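Local coordinates for protein RE68036p (Drosophila melanogaster, PDB 1SQH) that is of unknown function but contains an acetyltransferase-like domain and may transfer an acyl group to glycine, at residues 83-86 and 92-95; 130-135 and 295-300; 212-217 and 249-254; 177-182 and 220-225. All blocks are in the same frame, centred on the assembly; numbering follows the deposited sequence.

Contact 1 (83-86 and 92-95); sequences VSLH and SVSF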
loop_
_atom_site.group_PDB
_atom_site.type_symbol
_atom_site.label_atom_id
_atom_site.label_comp_id
_atom_site.label_asym_id
_atom_site.label_seq_id
_atom_site.Cartn_x
_atom_site.Cartn_y
_atom_site.Cartn_z
ATOM N N VAL A 83 5.622 11.261 9.302
ATOM C CA VAL A 83 6.074 11.209 7.929
ATOM C C VAL A 83 6.882 9.937 7.890
ATOM O O VAL A 83 7.753 9.722 8.743
ATOM C CB VAL A 83 6.999 12.416 7.543
ATOM C CG1 VAL A 83 7.531 12.229 6.122
ATOM C CG2 VAL A 83 6.233 13.732 7.642
ATOM N N SER A 84 6.569 9.083 6.924
ATOM C CA SER A 84 7.296 7.834 6.755
ATOM C C SER A 84 8.067 7.889 5.441
ATOM O O SER A 84 7.647 8.551 4.481
ATOM C CB SER A 84 6.335 6.645 6.746
ATOM O OG SER A 84 5.307 6.846 5.801
ATOM N N LEU A 85 9.210 7.213 5.422
ATOM C CA LEU A 85 10.048 7.151 4.239
ATOM C C LEU A 85 10.271 5.684 3.902
ATOM O O LEU A 85 10.654 4.892 4.772
ATOM C CB LEU A 85 11.378 7.856 4.500
ATOM C CG LEU A 85 11.309 9.384 4.647
ATOM C CD1 LEU A 85 12.717 9.934 4.912
ATOM C CD2 LEU A 85 10.740 10.002 3.385
ATOM N N HIS A 86 9.998 5.341 2.645
ATOM C CA HIS A 86 10.127 3.980 2.119
ATOM C C HIS A 86 11.069 3.936 0.914
ATOM O O HIS A 86 11.152 4.887 0.129
ATOM C CB HIS A 86 8.734 3.452 1.730
ATOM C CG HIS A 86 8.747 2.136 1.007
ATOM N ND1 HIS A 86 8.928 2.039 -0.359
ATOM C CD2 HIS A 86 8.577 0.868 1.454
ATOM C CE1 HIS A 86 8.864 0.769 -0.719
ATOM N NE2 HIS A 86 8.651 0.037 0.362
ATOM N N SER A 92 9.395 6.654 -1.400
ATOM C CA SER A 92 7.958 6.839 -1.264
ATOM C C SER A 92 7.713 7.509 0.077
ATOM O O SER A 92 8.287 7.104 1.092
ATOM C CB SER A 92 7.238 5.494 -1.326
ATOM O OG SER A 92 7.351 4.927 -2.619
ATOM N N VAL A 93 6.869 8.537 0.069
ATOM C CA VAL A 93 6.563 9.281 1.280
ATOM C C VAL A 93 5.081 9.246 1.623
ATOM O O VAL A 93 4.216 9.392 0.756
ATOM C CB VAL A 93 6.987 10.778 1.153
ATOM C CG1 VAL A 93 6.784 11.494 2.473
ATOM C CG2 VAL A 93 8.440 10.882 0.722
ATOM N N SER A 94 4.803 9.030 2.901
ATOM C CA SER A 94 3.439 9.019 3.418
ATOM C C SER A 94 3.448 9.976 4.598
ATOM O O SER A 94 4.462 10.103 5.283
ATOM C CB SER A 94 3.034 7.624 3.909
ATOM O OG SER A 94 1.743 7.663 4.498
ATOM N N PHE A 95 2.332 10.651 4.836
ATOM C CA PHE A 95 2.261 11.579 5.952
ATOM C C PHE A 95 0.830 11.965 6.298
ATOM O O PHE A 95 -0.071 11.899 5.461
ATOM C CB PHE A 95 3.070 12.839 5.639
ATOM C CG PHE A 95 2.610 13.566 4.406
ATOM C CD1 PHE A 95 1.506 14.411 4.446
ATOM C CD2 PHE A 95 3.270 13.384 3.192
ATOM C CE1 PHE A 95 1.069 15.074 3.291
ATOM C CE2 PHE A 95 2.840 14.040 2.037
ATOM C CZ PHE A 95 1.736 14.884 2.091
HETATM O O HOH W 1 6.478 5.843 3.394
HETATM O O HOH W 2 9.633 3.242 -2.811
#
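His86 and Ser92 form a hydrogen-bonded antiparallel pair in a beta hairpin, with His86 N giving its proton to Ser92 O and Ser92 N answering to His86 O. At the next hydrogen-bonded pair, Ser84 and Ser94 repeat the pattern, less evenly: Ser84 N reaches Ser94 O at 2.9 Å, whereas the return bond from Ser94 N to Ser84 O stretches to 3.3 Å. The His86 side chain can be followed outward. Its CB lies 3.7 Å from Ser92 O and rests beside Ser92 CB. CG stands opposite the backbone N (chi1 172°), which swings the ring alongside the serine, whose CB meets it obliquely, 4.0 Å from ND1. At the ring edge, in plane, ND1 is 2.8 Å from a water that also hydrogen-bonds Ser92 OG and so ties the two side chains together. NE2, at the far end, bonds Ser63 O. A second water spans Ser84 OG and Ser92 O, while Ser94 OG hydrogen-bonds Asn126 of the neighbouring strand 123-128 and Tyr82 just before 83-86. The other face of the sheet is apolar. Val93 CG2 sits 3.6 Å from Leu85 CD2, the two side chains pointing the same way, and its CG1 leans across to Val83 CG1; Val83 CG2 then meets Phe95 CB at 3.8 Å. Helix 104-112 packs on Val83 and Phe95. The hairpin is thus two-sided: serines and a histidine satisfied by water, backbone and polar neighbours on one face, aliphatic side chains and the Phe95 ring buried on the other.

Contact 2 (130-135 and 295-300); sequences GFCNRV and EWIKLV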
loop_
_atom_site.group_PDB
_atom_site.type_symbol
_atom_site.label_atom_id
_atom_site.label_comp_id
_atom_site.label_asym_id
_atom_site.label_seq_id
_atom_site.Cartn_x
_atom_site.Cartn_y
_atom_site.Cartn_z
ATOM N N GLY A 130 -6.799 17.129 1.131
ATOM C CA GLY A 130 -6.543 18.444 1.684
ATOM C C GLY A 130 -5.081 18.843 1.708
ATOM O O GLY A 130 -4.757 19.978 2.059
ATOM N N PHE A 131 -4.197 17.915 1.348
ATOM C CA PHE A 131 -2.765 18.195 1.335
ATOM C C PHE A 131 -2.232 18.226 -0.090
ATOM O O PHE A 131 -1.126 18.710 -0.331
ATOM C CB PHE A 131 -1.968 17.121 2.097
ATOM C CG PHE A 131 -2.336 16.975 3.549
ATOM C CD1 PHE A 131 -2.585 18.091 4.346
ATOM C CD2 PHE A 131 -2.384 15.710 4.134
ATOM C CE1 PHE A 131 -2.878 17.950 5.722
ATOM C CE2 PHE A 131 -2.670 15.552 5.500
ATOM C CZ PHE A 131 -2.918 16.675 6.295
ATOM N N CYS A 132 -3.015 17.714 -1.033
ATOM C CA CYS A 132 -2.578 17.649 -2.420
ATOM C C CYS A 132 -2.090 18.939 -3.085
ATOM O O CYS A 132 -0.966 18.984 -3.586
ATOM C CB CYS A 132 -3.675 17.012 -3.281
ATOM S SG CYS A 132 -3.907 15.229 -2.983
ATOM N N ASN A 133 -2.918 19.979 -3.094
ATOM C CA ASN A 133 -2.532 21.232 -3.747
ATOM C C ASN A 133 -1.275 21.839 -3.132
ATOM O O ASN A 133 -0.305 22.134 -3.836
ATOM C CB ASN A 133 -3.680 22.251 -3.681
ATOM C CG ASN A 133 -3.510 23.398 -4.680
ATOM O OD1 ASN A 133 -3.563 23.190 -5.897
ATOM N ND2 ASN A 133 -3.307 24.613 -4.167
ATOM N N ARG A 134 -1.286 22.016 -1.818
ATOM C CA ARG A 134 -0.140 22.602 -1.156
ATOM C C ARG A 134 1.135 21.793 -1.359
ATOM O O ARG A 134 2.191 22.363 -1.612
ATOM C CB ARG A 134 -0.417 22.776 0.335
ATOM C CG ARG A 134 0.682 23.515 1.066
ATOM C CD ARG A 134 0.268 23.933 2.467
ATOM N NE ARG A 134 1.350 24.657 3.126
ATOM C CZ ARG A 134 1.276 25.185 4.343
ATOM N NH1 ARG A 134 0.160 25.077 5.056
ATOM N NH2 ARG A 134 2.325 25.819 4.850
ATOM N N VAL A 135 1.052 20.469 -1.277
ATOM C CA VAL A 135 2.258 19.667 -1.450
ATOM C C VAL A 135 2.807 19.767 -2.872
ATOM O O VAL A 135 4.014 19.638 -3.090
ATOM C CB VAL A 135 2.019 18.183 -1.125
ATOM C CG1 VAL A 135 1.315 17.496 -2.288
ATOM C CG2 VAL A 135 3.342 17.507 -0.820
ATOM N N GLU A 295 -4.670 10.755 -3.326
ATOM C CA GLU A 295 -3.879 10.878 -4.537
ATOM C C GLU A 295 -2.505 10.254 -4.352
ATOM O O GLU A 295 -1.973 10.194 -3.245
ATOM C CB GLU A 295 -3.730 12.351 -4.963
ATOM C CG GLU A 295 -4.824 12.836 -5.908
ATOM C CD GLU A 295 -4.637 14.281 -6.355
ATOM O OE1 GLU A 295 -3.517 14.650 -6.761
ATOM O OE2 GLU A 295 -5.614 15.053 -6.313
ATOM N N TRP A 296 -1.972 9.734 -5.449
ATOM C CA TRP A 296 -0.634 9.171 -5.471
ATOM C C TRP A 296 0.062 10.185 -6.374
ATOM O O TRP A 296 -0.280 10.318 -7.550
ATOM C CB TRP A 296 -0.642 7.791 -6.108
ATOM C CG TRP A 296 -0.367 6.686 -5.132
ATOM C CD1 TRP A 296 0.779 5.948 -5.035
ATOM C CD2 TRP A 296 -1.257 6.185 -4.123
ATOM N NE1 TRP A 296 0.658 5.014 -4.030
ATOM C CE2 TRP A 296 -0.581 5.139 -3.455
ATOM C CE3 TRP A 296 -2.560 6.519 -3.718
ATOM C CZ2 TRP A 296 -1.170 4.416 -2.397
ATOM C CZ3 TRP A 296 -3.145 5.796 -2.660
ATOM C CH2 TRP A 296 -2.445 4.758 -2.020
ATOM N N ILE A 297 1.007 10.929 -5.817
ATOM C CA ILE A 297 1.682 11.951 -6.598
ATOM C C ILE A 297 3.108 11.572 -6.945
ATOM O O ILE A 297 3.996 11.600 -6.090
ATOM C CB ILE A 297 1.689 13.285 -5.844
ATOM C CG1 ILE A 297 0.257 13.637 -5.411
ATOM C CG2 ILE A 297 2.258 14.367 -6.728
ATOM C CD1 ILE A 297 0.131 14.939 -4.634
ATOM N N LYS A 298 3.321 11.205 -8.203
ATOM C CA LYS A 298 4.646 10.833 -8.671
ATOM C C LYS A 298 5.359 12.078 -9.195
ATOM O O LYS A 298 4.894 12.718 -10.143
ATOM C CB LYS A 298 4.524 9.784 -9.779
ATOM C CG LYS A 298 5.807 9.465 -10.530
ATOM C CD LYS A 298 6.904 8.928 -9.625
ATOM C CE LYS A 298 8.124 8.543 -10.456
ATOM N NZ LYS A 298 9.339 8.274 -9.637
ATOM N N LEU A 299 6.472 12.428 -8.553
ATOM C CA LEU A 299 7.281 13.579 -8.957
ATOM C C LEU A 299 8.311 13.102 -9.980
ATOM O O LEU A 299 9.010 12.117 -9.740
ATOM C CB LEU A 299 8.002 14.171 -7.740
ATOM C CG LEU A 299 7.282 15.210 -6.869
ATOM C CD1 LEU A 299 5.833 14.842 -6.692
ATOM C CD2 LEU A 299 7.985 15.318 -5.525
ATOM N N VAL A 300 8.400 13.779 -11.124
ATOM C CA VAL A 300 9.369 13.376 -12.150
ATOM C C VAL A 300 10.758 13.921 -11.821
ATOM O O VAL A 300 10.908 15.090 -11.461
ATOM C CB VAL A 300 8.958 13.871 -13.567
ATOM C CG1 VAL A 300 7.469 13.645 -13.790
ATOM C CG2 VAL A 300 9.321 15.336 -13.745
#
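Cys132 and Glu295 mark the closest approach of helix 130-135 to strand 295-299, whose axes run in nearly the same direction, 18° apart, with 9.8 Å between them at their nearest. At that spacing side chains alone bridge the gap. Cys132 SG touches Glu295 CB at 3.5 Å and, a little further along the same side chain, lies 3.6 Å from CD, almost equally far from the two carboxylate oxygens. The glutamate chain is extended beyond CG (chi2 -178°), so it runs past the sulfur and takes its carboxylate on to polar partners: OE1 forms a salt bridge with Lys136 on the same helix, and OE2 accepts from Gln151. An alanine in place of Glu295 would probably leave Lys136 without its counter-charge and Gln151 without its acceptor, and strip the carboxylate and CG from beside the thiol. One turn along the helix, Val135 CG1 and Ile297 CD1 meet tip to tip at 3.7 Å, and the same methyl of Ile297 also borders Cys132 SG, more loosely. Val135 and Ile297 both press on Leu124 as well. Helix 129-141 connects strand 123-128 to strand 147-157, two parallel strands of the mixed sheet, and strand 289-299 lies between them, antiparallel to both. The helix therefore packs over the strand that fills the middle of its own beta-alpha-beta connection.

Contact 3 (212-217 and 249-254); sequences LGICRS and GGLLAA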
loop_
_atom_site.group_PDB
_atom_site.type_symbol
_atom_site.label_atom_id
_atom_site.label_comp_id
_atom_site.label_asym_id
_atom_site.label_seq_id
_atom_site.Cartn_x
_atom_site.Cartn_y
_atom_site.Cartn_z
ATOM N N LEU A 212 -2.276 -15.207 -4.315
ATOM C CA LEU A 212 -3.060 -16.253 -4.957
ATOM C C LEU A 212 -2.895 -16.210 -6.464
ATOM O O LEU A 212 -2.950 -15.145 -7.076
ATOM C CB LEU A 212 -4.544 -16.119 -4.601
ATOM C CG LEU A 212 -5.013 -16.617 -3.232
ATOM C CD1 LEU A 212 -6.537 -16.511 -3.131
ATOM C CD2 LEU A 212 -4.594 -18.064 -3.043
ATOM N N GLY A 213 -2.689 -17.376 -7.059
ATOM C CA GLY A 213 -2.531 -17.436 -8.495
ATOM C C GLY A 213 -3.451 -18.468 -9.110
ATOM O O GLY A 213 -3.804 -19.466 -8.471
ATOM N N ILE A 214 -3.854 -18.212 -10.350
ATOM C CA ILE A 214 -4.717 -19.115 -11.103
ATOM C C ILE A 214 -3.900 -19.713 -12.264
ATOM O O ILE A 214 -3.422 -18.983 -13.149
ATOM C CB ILE A 214 -5.934 -18.366 -11.718
ATOM C CG1 ILE A 214 -6.776 -17.701 -10.628
ATOM C CG2 ILE A 214 -6.806 -19.344 -12.491
ATOM C CD1 ILE A 214 -7.551 -18.671 -9.759
ATOM N N CYS A 215 -3.736 -21.032 -12.267
ATOM C CA CYS A 215 -2.990 -21.680 -13.339
ATOM C C CYS A 215 -3.836 -22.715 -14.071
ATOM O O CYS A 215 -4.727 -23.328 -13.481
ATOM C CB CYS A 215 -1.737 -22.354 -12.787
ATOM S SG CYS A 215 -0.530 -21.210 -12.104
ATOM N N ARG A 216 -3.551 -22.905 -15.357
ATOM C CA ARG A 216 -4.283 -23.879 -16.158
ATOM C C ARG A 216 -3.858 -25.263 -15.679
ATOM O O ARG A 216 -2.666 -25.524 -15.504
ATOM C CB ARG A 216 -3.948 -23.728 -17.646
ATOM C CG ARG A 216 -3.914 -22.294 -18.148
ATOM C CD ARG A 216 -4.152 -22.216 -19.653
ATOM N NE ARG A 216 -5.581 -22.235 -19.976
ATOM C CZ ARG A 216 -6.078 -22.347 -21.205
ATOM N NH1 ARG A 216 -5.263 -22.455 -22.248
ATOM N NH2 ARG A 216 -7.397 -22.343 -21.390
ATOM N N SER A 217 -4.824 -26.147 -15.456
ATOM C CA SER A 217 -4.498 -27.491 -15.007
ATOM C C SER A 217 -3.548 -28.174 -15.989
ATOM O O SER A 217 -2.699 -28.976 -15.593
ATOM C CB SER A 217 -5.773 -28.310 -14.847
ATOM O OG SER A 217 -6.594 -27.729 -13.854
ATOM N N GLY A 249 -11.406 -12.744 -12.038
ATOM C CA GLY A 249 -11.084 -11.524 -11.323
ATOM C C GLY A 249 -11.849 -11.427 -10.022
ATOM O O GLY A 249 -11.272 -11.127 -8.976
ATOM N N GLY A 250 -13.151 -11.688 -10.090
ATOM C CA GLY A 250 -13.978 -11.628 -8.901
ATOM C C GLY A 250 -13.670 -12.777 -7.955
ATOM O O GLY A 250 -13.807 -12.648 -6.735
ATOM N N LEU A 251 -13.248 -13.906 -8.516
ATOM C CA LEU A 251 -12.924 -15.071 -7.704
ATOM C C LEU A 251 -11.683 -14.782 -6.861
ATOM O O LEU A 251 -11.672 -15.038 -5.654
ATOM C CB LEU A 251 -12.697 -16.300 -8.600
ATOM C CG LEU A 251 -12.587 -17.643 -7.872
ATOM C CD1 LEU A 251 -13.003 -18.767 -8.798
ATOM C CD2 LEU A 251 -11.177 -17.848 -7.373
ATOM N N LEU A 252 -10.641 -14.242 -7.489
ATOM C CA LEU A 252 -9.422 -13.924 -6.750
ATOM C C LEU A 252 -9.747 -12.982 -5.603
ATOM O O LEU A 252 -9.421 -13.259 -4.445
ATOM C CB LEU A 252 -8.362 -13.265 -7.653
ATOM C CG LEU A 252 -7.346 -14.126 -8.431
ATOM C CD1 LEU A 252 -6.811 -15.241 -7.536
ATOM C CD2 LEU A 252 -7.986 -14.719 -9.641
ATOM N N ALA A 253 -10.414 -11.876 -5.914
ATOM C CA ALA A 253 -10.747 -10.906 -4.878
ATOM C C ALA A 253 -11.540 -11.499 -3.718
ATOM O O ALA A 253 -11.301 -11.161 -2.557
ATOM C CB ALA A 253 -11.505 -9.718 -5.483
ATOM N N ALA A 254 -12.492 -12.370 -4.018
ATOM C CA ALA A 254 -13.293 -12.961 -2.949
ATOM C C ALA A 254 -12.422 -13.878 -2.093
ATOM O O ALA A 254 -12.406 -13.766 -0.860
ATOM C CB ALA A 254 -14.481 -13.734 -3.538
#
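Leu252 drives its forked end between Leu212 and Ile214, the two residues of strand 212-216 that point at helix 249-254. One branch, CD1, lies 3.8 Å from Leu212 CB; the other, CD2, is pressed to 3.4 Å from Ile214 CG1, closer than carbons normally pack. The isoleucine and leucine side chains cross obliquely. Ile214 has CG1 opposite its carbonyl carbon (chi1 -59°) and then bends at the next bond, so that CD1 also stays near CD2 of Leu252, at 4.0 Å. Beyond that, the same CD1 only brushes Leu251 CD2, at 4.4 Å. A glycine at Ile214 would probably open a gap under the helix and leave CD2 of Leu252 without its close neighbour. Further out, Phe174 and Ile176 on one neighbouring strand and Ala224 on the other flank Ile214, Leu170 touches both Ile214 and Leu251, and Ile226 backs Leu212 and Leu252. Backbone bonds of Gly213 to Arg177 and of Ile214 to Ile223 and Ala224 fix the strand within its sheet. On its far side, helix 248-263 is covered by helix 277-286, through Ala253. This is the helix that follows the fourth strand of the acetyltransferase-like sheet; in that fold its glycine-rich start usually cradles the coenzyme A pyrophosphate, and Gly249 and Gly250 in the first turn are consistent with it. The chemistry across the contact is wholly apolar: interlocked aliphatic branches hold helix to sheet, with no polar link between 212-217 and 249-254.

Contact 4 (177-182 and 220-225); sequences RRLRAE and GELIAW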
loop_
_atom_site.group_PDB
_atom_site.type_symbol
_atom_site.label_atom_id
_atom_site.label_comp_id
_atom_site.label_asym_id
_atom_site.label_seq_id
_atom_site.Cartn_x
_atom_site.Cartn_y
_atom_site.Cartn_z
ATOM N N ARG A 177 -3.424 -21.646 -6.277
ATOM C CA ARG A 177 -2.329 -21.918 -5.355
ATOM C C ARG A 177 -1.674 -20.607 -4.964
ATOM O O ARG A 177 -1.850 -19.596 -5.641
ATOM C CB ARG A 177 -1.279 -22.816 -6.013
ATOM C CG ARG A 177 -0.536 -22.151 -7.160
ATOM C CD ARG A 177 0.577 -23.046 -7.709
ATOM N NE ARG A 177 1.233 -22.459 -8.877
ATOM C CZ ARG A 177 2.086 -21.436 -8.837
ATOM N NH1 ARG A 177 2.406 -20.879 -7.674
ATOM N NH2 ARG A 177 2.596 -20.951 -9.967
ATOM N N ARG A 178 -0.930 -20.619 -3.863
ATOM C CA ARG A 178 -0.216 -19.428 -3.426
ATOM C C ARG A 178 0.874 -19.247 -4.473
ATOM O O ARG A 178 1.356 -20.223 -5.057
ATOM C CB ARG A 178 0.419 -19.653 -2.049
ATOM C CG ARG A 178 1.173 -18.451 -1.491
ATOM C CD ARG A 178 1.949 -18.815 -0.222
ATOM N NE ARG A 178 2.541 -17.632 0.408
ATOM C CZ ARG A 178 3.375 -17.659 1.446
ATOM N NH1 ARG A 178 3.735 -18.817 1.986
ATOM N NH2 ARG A 178 3.844 -16.523 1.948
ATOM N N LEU A 179 1.251 -18.007 -4.733
ATOM C CA LEU A 179 2.293 -17.751 -5.714
ATOM C C LEU A 179 3.638 -18.215 -5.139
ATOM O O LEU A 179 3.767 -18.450 -3.933
ATOM C CB LEU A 179 2.349 -16.253 -6.028
ATOM C CG LEU A 179 1.084 -15.662 -6.650
ATOM C CD1 LEU A 179 1.211 -14.143 -6.728
ATOM C CD2 LEU A 179 0.875 -16.263 -8.030
ATOM N N ARG A 180 4.630 -18.368 -6.008
ATOM C CA ARG A 180 5.960 -18.763 -5.574
ATOM C C ARG A 180 6.934 -17.790 -6.232
ATOM O O ARG A 180 6.566 -17.082 -7.176
ATOM C CB ARG A 180 6.243 -20.216 -5.973
ATOM C CG ARG A 180 5.785 -20.571 -7.372
ATOM C CD ARG A 180 5.827 -22.074 -7.639
ATOM N NE ARG A 180 4.896 -22.831 -6.802
ATOM C CZ ARG A 180 4.145 -23.836 -7.253
ATOM N NH1 ARG A 180 4.213 -24.196 -8.530
ATOM N NH2 ARG A 180 3.334 -24.490 -6.430
ATOM N N ALA A 181 8.160 -17.740 -5.720
ATOM C CA ALA A 181 9.176 -16.831 -6.228
ATOM C C ALA A 181 9.239 -16.726 -7.745
ATOM O O ALA A 181 9.290 -15.623 -8.291
ATOM C CB ALA A 181 10.544 -17.220 -5.673
ATOM N N GLU A 182 9.245 -17.867 -8.426
ATOM C CA GLU A 182 9.316 -17.895 -9.888
ATOM C C GLU A 182 8.184 -17.115 -10.557
ATOM O O GLU A 182 8.327 -16.636 -11.682
ATOM C CB GLU A 182 9.279 -19.341 -10.383
ATOM C CG GLU A 182 8.025 -20.096 -9.961
ATOM C CD GLU A 182 8.056 -21.567 -10.346
ATOM O OE1 GLU A 182 8.105 -21.868 -11.559
ATOM O OE2 GLU A 182 8.029 -22.423 -9.433
ATOM N N GLY A 220 -0.177 -25.467 -16.801
ATOM C CA GLY A 220 0.227 -24.990 -15.487
ATOM C C GLY A 220 0.619 -23.523 -15.535
ATOM O O GLY A 220 1.108 -22.965 -14.552
ATOM N N GLU A 221 0.395 -22.905 -16.691
ATOM C CA GLU A 221 0.711 -21.500 -16.932
ATOM C C GLU A 221 -0.072 -20.524 -16.052
ATOM O O GLU A 221 -1.304 -20.514 -16.074
ATOM C CB GLU A 221 0.443 -21.179 -18.403
ATOM C CG GLU A 221 0.446 -19.696 -18.743
ATOM C CD GLU A 221 -0.051 -19.435 -20.149
ATOM O OE1 GLU A 221 -0.910 -20.205 -20.626
ATOM O OE2 GLU A 221 0.400 -18.453 -20.768
ATOM N N LEU A 222 0.644 -19.698 -15.288
ATOM C CA LEU A 222 0.012 -18.699 -14.416
ATOM C C LEU A 222 -0.794 -17.760 -15.310
ATOM O O LEU A 222 -0.245 -17.144 -16.222
ATOM C CB LEU A 222 1.082 -17.909 -13.662
ATOM C CG LEU A 222 0.614 -16.791 -12.731
ATOM C CD1 LEU A 222 -0.186 -17.362 -11.566
ATOM C CD2 LEU A 222 1.835 -16.035 -12.234
ATOM N N ILE A 223 -2.088 -17.625 -15.043
ATOM C CA ILE A 223 -2.917 -16.801 -15.912
ATOM C C ILE A 223 -3.625 -15.623 -15.245
ATOM O O ILE A 223 -4.150 -14.739 -15.926
ATOM C CB ILE A 223 -3.955 -17.706 -16.641
ATOM C CG1 ILE A 223 -4.192 -17.185 -18.056
ATOM C CG2 ILE A 223 -5.259 -17.795 -15.832
ATOM C CD1 ILE A 223 -3.003 -17.370 -18.973
ATOM N N ALA A 224 -3.629 -15.618 -13.916
ATOM C CA ALA A 224 -4.266 -14.556 -13.135
ATOM C C ALA A 224 -3.729 -14.616 -11.705
ATOM O O ALA A 224 -3.394 -15.695 -11.212
ATOM C CB ALA A 224 -5.788 -14.737 -13.139
ATOM N N TRP A 225 -3.654 -13.472 -11.036
ATOM C CA TRP A 225 -3.117 -13.449 -9.678
ATOM C C TRP A 225 -3.601 -12.259 -8.846
ATOM O O TRP A 225 -4.121 -11.278 -9.378
ATOM C CB TRP A 225 -1.584 -13.449 -9.750
ATOM C CG TRP A 225 -1.062 -12.381 -10.660
ATOM C CD1 TRP A 225 -0.896 -11.059 -10.362
ATOM C CD2 TRP A 225 -0.767 -12.515 -12.055
ATOM N NE1 TRP A 225 -0.525 -10.357 -11.486
ATOM C CE2 TRP A 225 -0.440 -11.228 -12.540
ATOM C CE3 TRP A 225 -0.754 -13.598 -12.944
ATOM C CZ2 TRP A 225 -0.105 -10.995 -13.880
ATOM C CZ3 TRP A 225 -0.423 -13.367 -14.279
ATOM C CH2 TRP A 225 -0.103 -12.072 -14.731
#
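Leu179, in an irregular loop, lies over Leu222 and Trp225 of strand 222-228, the nearest CA atoms, those of Leu179 and Trp225, being 8.0 Å apart. The contact rests on the leucine's two methyls. CD2 meets Leu222 CD1 at 3.9 Å, the side chains crossing at about a right angle, and the same methyl is 4.1 Å from Trp225 CB. CD1 comes to the same CB from the same side. Trp225 has its CG between the backbone N and carbonyl carbon (chi1 51°), which leads the indole away from the leucine, toward Ser190 and Leu240. Beside this apolar patch the loop is braced by charge. Arg177 NH1 donates to Arg178 O at 2.9 Å, with a bent N-H...O angle of 131°, and forms a salt bridge with Asp183; the aspartate takes up the Arg177 charge and also accepts from Arg180 N. Leu222 and Trp225 can both face the loop because Ile223 and Ala224 together stand opposite Ile214, a classic beta bulge that adds a residue to the strand. The setting is the antiparallel sheet of an acetyltransferase-like domain, where the connection leaving its first strand folds back over the sheet face opposite helix 248-263.

How the contacts relate
From the N terminus, contact 1 closes first, a tight hairpin with five residues between its segments. Contact 2 opens soon afterwards with helix 129-141 and closes only near the C terminus, 159 residues later; the ring of Phe95 touches Phe131, so the two adjoin on one mixed sheet. Contacts 3 and 4 are nested inside that long loop and cross each other, their segments alternating along the chain: 177-182, 212-217, 220-225, 249-254. They share the four-stranded antiparallel sheet and lie on its two faces. Their centres are more than 30 Å from those of contacts 1 and 2; strand 268-273 returns the chain to the mixed sheet, and strand 289-299 closes contact 2 there.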